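Local coordinates for prophage Lp1 protein 11 (Lactobacillus plantarum WCFS1, PDB 3B7H), which probably binds DNA, as a small all-helical prophage protein of the Cro/C1 helix-turn-helix family whose own function is not established, at residues H11-I16 with L21-V26; T28-N33 with C57-I62. All coordinates share one frame; numbering follows the deposited sequence.

Contact 1: residues H11-I16 with L21-V26; sequences HLMELI and LTINRV
Leu21 N donates to Ile16 O at 3.1 Å with an N-H...O angle of 161°, a nearly straight bond whose donor stands 29° away from the carbonyl plane. It ties the last part of helix 4-18 to the loop that leads into helix 23-30, the first two helices of the Cro/C1-type HTH domain. Just beyond, Thr22 is the N-cap of helix 23-30: its OG1 accepts from Arg25 N at 3.2 Å and closes the first turn. Ile16 is the centre of the apolar part, contributing 108 of the 288 Å² buried between the segments. Its two branches do different work. CG2 lies against the backbone of Leu21, 3.4 Å from Leu21 O, and also near Leu21 CB. The other branch is extended (chi2 177°), which carries CD1 out to Ile23. Ile16 CD1 and Ile23 CD1 are 3.3 Å apart, tighter than usual van der Waals contact. The same branch meets Val26 tip to tip, with Ile16 CG1 3.8 Å from Val26 CG2. Leu12 joins more loosely, crossing Ile23 at about a right angle. Val56 of helix 50-60 touches both Leu12 and Val26, and Met40 of helix 34-41 touches both Leu12 and Ile23, so the inner side of this contact continues into the apolar core shared with those two helices. Met13 approaches at the partly exposed margin: bends at its second and third torsions fold the thioether back, and its CE methyl settles 3.6 Å from Ile23 CB.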
loop_
_atom_site.group_PDB
_atom_site.type_symbol
_atom_site.label_atom_id
_atom_site.label_comp_id
_atom_site.label_asym_id
_atom_site.label_seq_id
_atom_site.Cartn_x
_atom_site.Cartn_y
_atom_site.Cartn_z
ATOM N N HIS A 11 8.872 8.411 4.198
ATOM C CA HIS A 11 9.838 7.435 3.692
ATOM C C HIS A 11 10.173 7.733 2.240
ATOM O O HIS A 11 11.336 7.695 1.814
ATOM C CB HIS A 11 9.276 6.007 3.799
ATOM C CG HIS A 11 10.278 4.957 3.476
ATOM N ND1 HIS A 11 11.458 4.830 4.169
ATOM C CD2 HIS A 11 10.298 4.008 2.516
ATOM C CE1 HIS A 11 12.155 3.833 3.659
ATOM N NE2 HIS A 11 11.467 3.314 2.661
ATOM N N LEU A 12 9.129 8.003 1.487
ATOM C CA LEU A 12 9.263 8.346 0.100
ATOM C C LEU A 12 10.169 9.563 -0.079
ATOM O O LEU A 12 11.077 9.536 -0.898
ATOM C CB LEU A 12 7.894 8.566 -0.514
ATOM C CG LEU A 12 7.986 9.151 -1.914
ATOM C CD1 LEU A 12 8.754 8.210 -2.842
ATOM C CD2 LEU A 12 6.598 9.393 -2.401
ATOM N N MET A 13 9.975 10.604 0.719
ATOM C CA MET A 13 10.834 11.769 0.648
ATOM C C MET A 13 12.281 11.428 0.996
ATOM O O MET A 13 13.186 11.930 0.364
ATOM C CB MET A 13 10.293 12.886 1.565
ATOM C CG MET A 13 11.043 14.215 1.483
ATOM S SD MET A 13 11.136 14.928 -0.172
ATOM C CE MET A 13 9.529 14.571 -0.729
ATOM N N GLU A 14 12.515 10.564 1.969
ATOM C CA GLU A 14 13.872 10.115 2.240
ATOM C C GLU A 14 14.517 9.439 1.045
ATOM O O GLU A 14 15.666 9.694 0.749
ATOM C CB GLU A 14 13.918 9.101 3.351
ATOM C CG GLU A 14 13.573 9.569 4.746
ATOM C CD GLU A 14 13.615 8.392 5.766
ATOM O OE1 GLU A 14 13.879 7.228 5.311
ATOM O OE2 GLU A 14 13.424 8.642 7.006
ATOM N N LEU A 15 13.796 8.534 0.400
ATOM C CA LEU A 15 14.315 7.835 -0.771
ATOM C C LEU A 15 14.551 8.737 -1.980
ATOM O O LEU A 15 15.545 8.573 -2.686
ATOM C CB LEU A 15 13.400 6.689 -1.195
ATOM C CG LEU A 15 13.189 5.512 -0.248
ATOM C CD1 LEU A 15 12.205 4.531 -0.871
ATOM C CD2 LEU A 15 14.497 4.831 0.110
ATOM N N ILE A 16 13.616 9.633 -2.251
ATOM C CA ILE A 16 13.752 10.641 -3.312
ATOM C C ILE A 16 15.005 11.473 -3.095
ATOM O O ILE A 16 15.804 11.692 -4.018
ATOM C CB ILE A 16 12.542 11.580 -3.310
ATOM C CG1 ILE A 16 11.325 10.888 -3.899
ATOM C CG2 ILE A 16 12.801 12.861 -4.103
ATOM C CD1 ILE A 16 10.029 11.748 -3.865
ATOM N N LEU A 21 16.822 13.467 -6.312
ATOM C CA LEU A 21 15.629 13.872 -7.053
ATOM C C LEU A 21 14.849 14.857 -6.180
ATOM O O LEU A 21 15.198 15.115 -5.031
ATOM C CB LEU A 21 14.751 12.651 -7.370
ATOM C CG LEU A 21 15.309 11.616 -8.351
ATOM C CD1 LEU A 21 14.641 10.276 -8.202
ATOM C CD2 LEU A 21 15.150 12.125 -9.759
ATOM N N THR A 22 13.781 15.392 -6.731
ATOM C CA THR A 22 12.840 16.166 -5.951
ATOM C C THR A 22 11.476 15.496 -6.112
ATOM O O THR A 22 11.261 14.756 -7.069
ATOM C CB THR A 22 12.790 17.642 -6.419
ATOM O OG1 THR A 22 12.446 17.710 -7.810
ATOM C CG2 THR A 22 14.126 18.334 -6.196
ATOM N N ILE A 23 10.569 15.737 -5.174
ATOM C CA ILE A 23 9.237 15.172 -5.272
ATOM C C ILE A 23 8.549 15.607 -6.566
ATOM O O ILE A 23 7.838 14.830 -7.186
ATOM C CB ILE A 23 8.367 15.480 -4.013
ATOM C CG1 ILE A 23 7.012 14.748 -4.108
ATOM C CG2 ILE A 23 8.161 16.985 -3.801
ATOM C CD1 ILE A 23 7.093 13.233 -3.931
ATOM N N ASN A 24 8.791 16.838 -6.993
ATOM C CA ASN A 24 8.204 17.357 -8.215
ATOM C C ASN A 24 8.738 16.650 -9.450
ATOM O O ASN A 24 7.997 16.354 -10.381
ATOM C CB ASN A 24 8.492 18.862 -8.301
ATOM C CG ASN A 24 7.885 19.519 -9.514
ATOM O OD1 ASN A 24 8.596 19.909 -10.454
ATOM N ND2 ASN A 24 6.576 19.687 -9.488
ATOM N N ARG A 25 10.035 16.390 -9.463
ATOM C CA ARG A 25 10.645 15.651 -10.554
ATOM C C ARG A 25 10.099 14.207 -10.648
ATOM O O ARG A 25 9.798 13.708 -11.734
ATOM C CB ARG A 25 12.156 15.639 -10.364
ATOM C CG ARG A 25 12.941 14.984 -11.477
ATOM C CD ARG A 25 12.479 15.423 -12.867
ATOM N NE ARG A 25 13.329 14.848 -13.920
ATOM C CZ ARG A 25 13.037 14.848 -15.226
ATOM N NH1 ARG A 25 11.902 15.392 -15.681
ATOM N NH2 ARG A 25 13.888 14.295 -16.088
ATOM N N VAL A 26 9.967 13.560 -9.492
ATOM C CA VAL A 26 9.430 12.209 -9.413
ATOM C C VAL A 26 7.990 12.246 -9.885
ATOM O O VAL A 26 7.580 11.430 -10.676
ATOM C CB VAL A 26 9.538 11.661 -7.989
ATOM C CG1 VAL A 26 8.739 10.382 -7.821
ATOM C CG2 VAL A 26 10.996 11.425 -7.647
#

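Contact 2: residues T28-N33 with C57-I62; sequences TLAGLN and CGTLGI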
loop_
_atom_site.group_PDB
_atom_site.type_symbol
_atom_site.label_atom_id
_atom_site.label_comp_id
_atom_site.label_asym_id
_atom_site.label_seq_id
_atom_site.Cartn_x
_atom_site.Cartn_y
_atom_site.Cartn_z
ATOM N N THR A 28 6.649 14.339 -11.962
ATOM C CA THR A 28 6.615 14.518 -13.410
ATOM C C THR A 28 6.955 13.174 -14.121
ATOM O O THR A 28 6.216 12.726 -14.995
ATOM C CB THR A 28 7.498 15.760 -13.877
ATOM O OG1 THR A 28 8.881 15.554 -13.556
ATOM C CG2 THR A 28 7.032 17.041 -13.188
ATOM N N LEU A 29 8.038 12.525 -13.708
ATOM C CA LEU A 29 8.473 11.262 -14.303
ATOM C C LEU A 29 7.460 10.117 -14.077
ATOM O O LEU A 29 7.233 9.300 -14.974
ATOM C CB LEU A 29 9.847 10.860 -13.753
ATOM C CG LEU A 29 11.091 11.598 -14.242
ATOM C CD1 LEU A 29 12.277 11.220 -13.352
ATOM C CD2 LEU A 29 11.393 11.291 -15.718
ATOM N N ALA A 30 6.858 10.072 -12.890
ATOM C CA ALA A 30 5.884 9.045 -12.542
ATOM C C ALA A 30 4.524 9.371 -13.128
ATOM O O ALA A 30 3.597 8.567 -13.060
ATOM C CB ALA A 30 5.770 8.901 -11.030
ATOM N N GLY A 31 4.393 10.564 -13.683
ATOM C CA GLY A 31 3.138 10.998 -14.245
ATOM C C GLY A 31 2.017 11.268 -13.261
ATOM O O GLY A 31 0.866 11.181 -13.637
ATOM N N LEU A 32 2.292 11.612 -12.010
ATOM C CA LEU A 32 1.166 12.077 -11.202
ATOM C C LEU A 32 1.092 13.593 -11.217
ATOM O O LEU A 32 2.068 14.305 -11.504
ATOM C CB LEU A 32 1.102 11.498 -9.785
ATOM C CG LEU A 32 2.340 11.173 -8.955
ATOM C CD1 LEU A 32 3.065 9.929 -9.427
ATOM C CD2 LEU A 32 3.233 12.392 -8.970
ATOM N N ASN A 33 -0.095 14.093 -10.946
ATOM C CA ASN A 33 -0.280 15.525 -10.998
ATOM C C ASN A 33 -0.142 16.061 -9.597
ATOM O O ASN A 33 -0.191 15.295 -8.610
ATOM C CB ASN A 33 -1.605 15.922 -11.674
ATOM C CG ASN A 33 -2.824 15.463 -10.902
ATOM O OD1 ASN A 33 -2.701 14.863 -9.832
ATOM N ND2 ASN A 33 -4.011 15.748 -11.435
ATOM N N CYS A 57 7.642 4.088 -7.061
ATOM C CA CYS A 57 8.669 3.050 -6.942
ATOM C C CYS A 57 9.276 2.758 -8.297
ATOM O O CYS A 57 10.481 2.594 -8.423
ATOM C CB CYS A 57 8.092 1.787 -6.293
ATOM S SG CYS A 57 7.913 1.954 -4.522
ATOM N N GLY A 58 8.439 2.745 -9.323
ATOM C CA GLY A 58 8.910 2.512 -10.675
ATOM C C GLY A 58 9.936 3.551 -11.074
ATOM O O GLY A 58 10.996 3.228 -11.628
ATOM N N THR A 59 9.618 4.803 -10.779
ATOM C CA THR A 59 10.484 5.943 -11.083
ATOM C C THR A 59 11.778 5.872 -10.296
ATOM O O THR A 59 12.842 6.248 -10.792
ATOM C CB THR A 59 9.787 7.269 -10.733
ATOM O OG1 THR A 59 8.621 7.415 -11.544
ATOM C CG2 THR A 59 10.706 8.444 -10.962
ATOM N N LEU A 60 11.670 5.398 -9.060
ATOM C CA LEU A 60 12.819 5.244 -8.189
ATOM C C LEU A 60 13.672 4.021 -8.502
ATOM O O LEU A 60 14.797 3.935 -8.013
ATOM C CB LEU A 60 12.360 5.181 -6.746
ATOM C CG LEU A 60 11.877 6.507 -6.173
ATOM C CD1 LEU A 60 11.454 6.256 -4.756
ATOM C CD2 LEU A 60 12.967 7.578 -6.217
ATOM N N GLY A 61 13.150 3.081 -9.311
ATOM C CA GLY A 61 13.859 1.837 -9.628
ATOM C C GLY A 61 13.873 0.828 -8.484
ATOM O O GLY A 61 14.765 0.000 -8.383
ATOM N N ILE A 62 12.883 0.907 -7.605
ATOM C CA ILE A 62 12.774 -0.025 -6.500
ATOM C C ILE A 62 11.438 -0.735 -6.598
ATOM O O ILE A 62 10.511 -0.223 -7.223
ATOM C CB ILE A 62 12.873 0.679 -5.129
ATOM C CG1 ILE A 62 11.754 1.689 -4.926
ATOM C CG2 ILE A 62 14.210 1.405 -4.978
ATOM C CD1 ILE A 62 11.821 2.371 -3.564
#
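Leu29 and Ala30 meet Thr59 without any ring, amide or other flat side chain, so no face or edge is stacked and the fit rests on the methyl and the hydroxyl of Thr59, one against Leu29 and the other against Ala30. With chi1 at -63°, OG1 sits beside its own backbone N and CG2 anti to it, and both branches are presented to helix 23-30. CG2 packs on Leu29, 3.8 Å from Leu29 CB and 4.0 Å from Leu29 CD1. Thr59 OG1 lies over Ala30, equally close, at 3.3 Å, to Ala30 CA and Ala30 CB. It is also 3.5 Å from Ala30 N, but the angle is poor and this is no hydrogen bond. The hydroxyl instead has a weak bond within its own helix, to Lys55 O. The area buried is 115 Å², because only three residues touch; the nearest CA atoms, Ala30 CA and Thr59 CA, are 5.7 Å apart. Gly31 and Gly61, both with positive phi, form Schellman motifs after these helices; in the second, Ile62 N reaches back to Cys57 O at 3.0 Å. After Gly31 the chain runs to Asn33, the N-cap of helix 34-41, whose OD1 also bonds to Ser35 OG and Thr36 OG1. Helix 23-30, the turn at 31-33 and helix 34-41 thus have the order of a helix-turn-helix, with helix 50-60 packed beside its first helix, as in Cro/C1-type domains.

Helix 23-30 takes part in both contacts, its beginning packing on helix 4-18 in contact 1 and its end on helix 50-60 in contact 2. Contact 1 is the more buried, with three of its seven touching residues buried and more than twice the surface of contact 2 hidden; contact 2 is a surface contact with no buried touching residue. Their chemistry follows: aliphatic and thioether side chains plus one backbone bond in the first, a threonine against a leucine and an alanine, with no bond across, in the second. Their centres are 9 Å apart. They touch through Leu15 CD1 and Ile62 CD1, 3.5 Å apart, and through Leu60, whose CD2 lies 3.7 Å from Leu21 CD1.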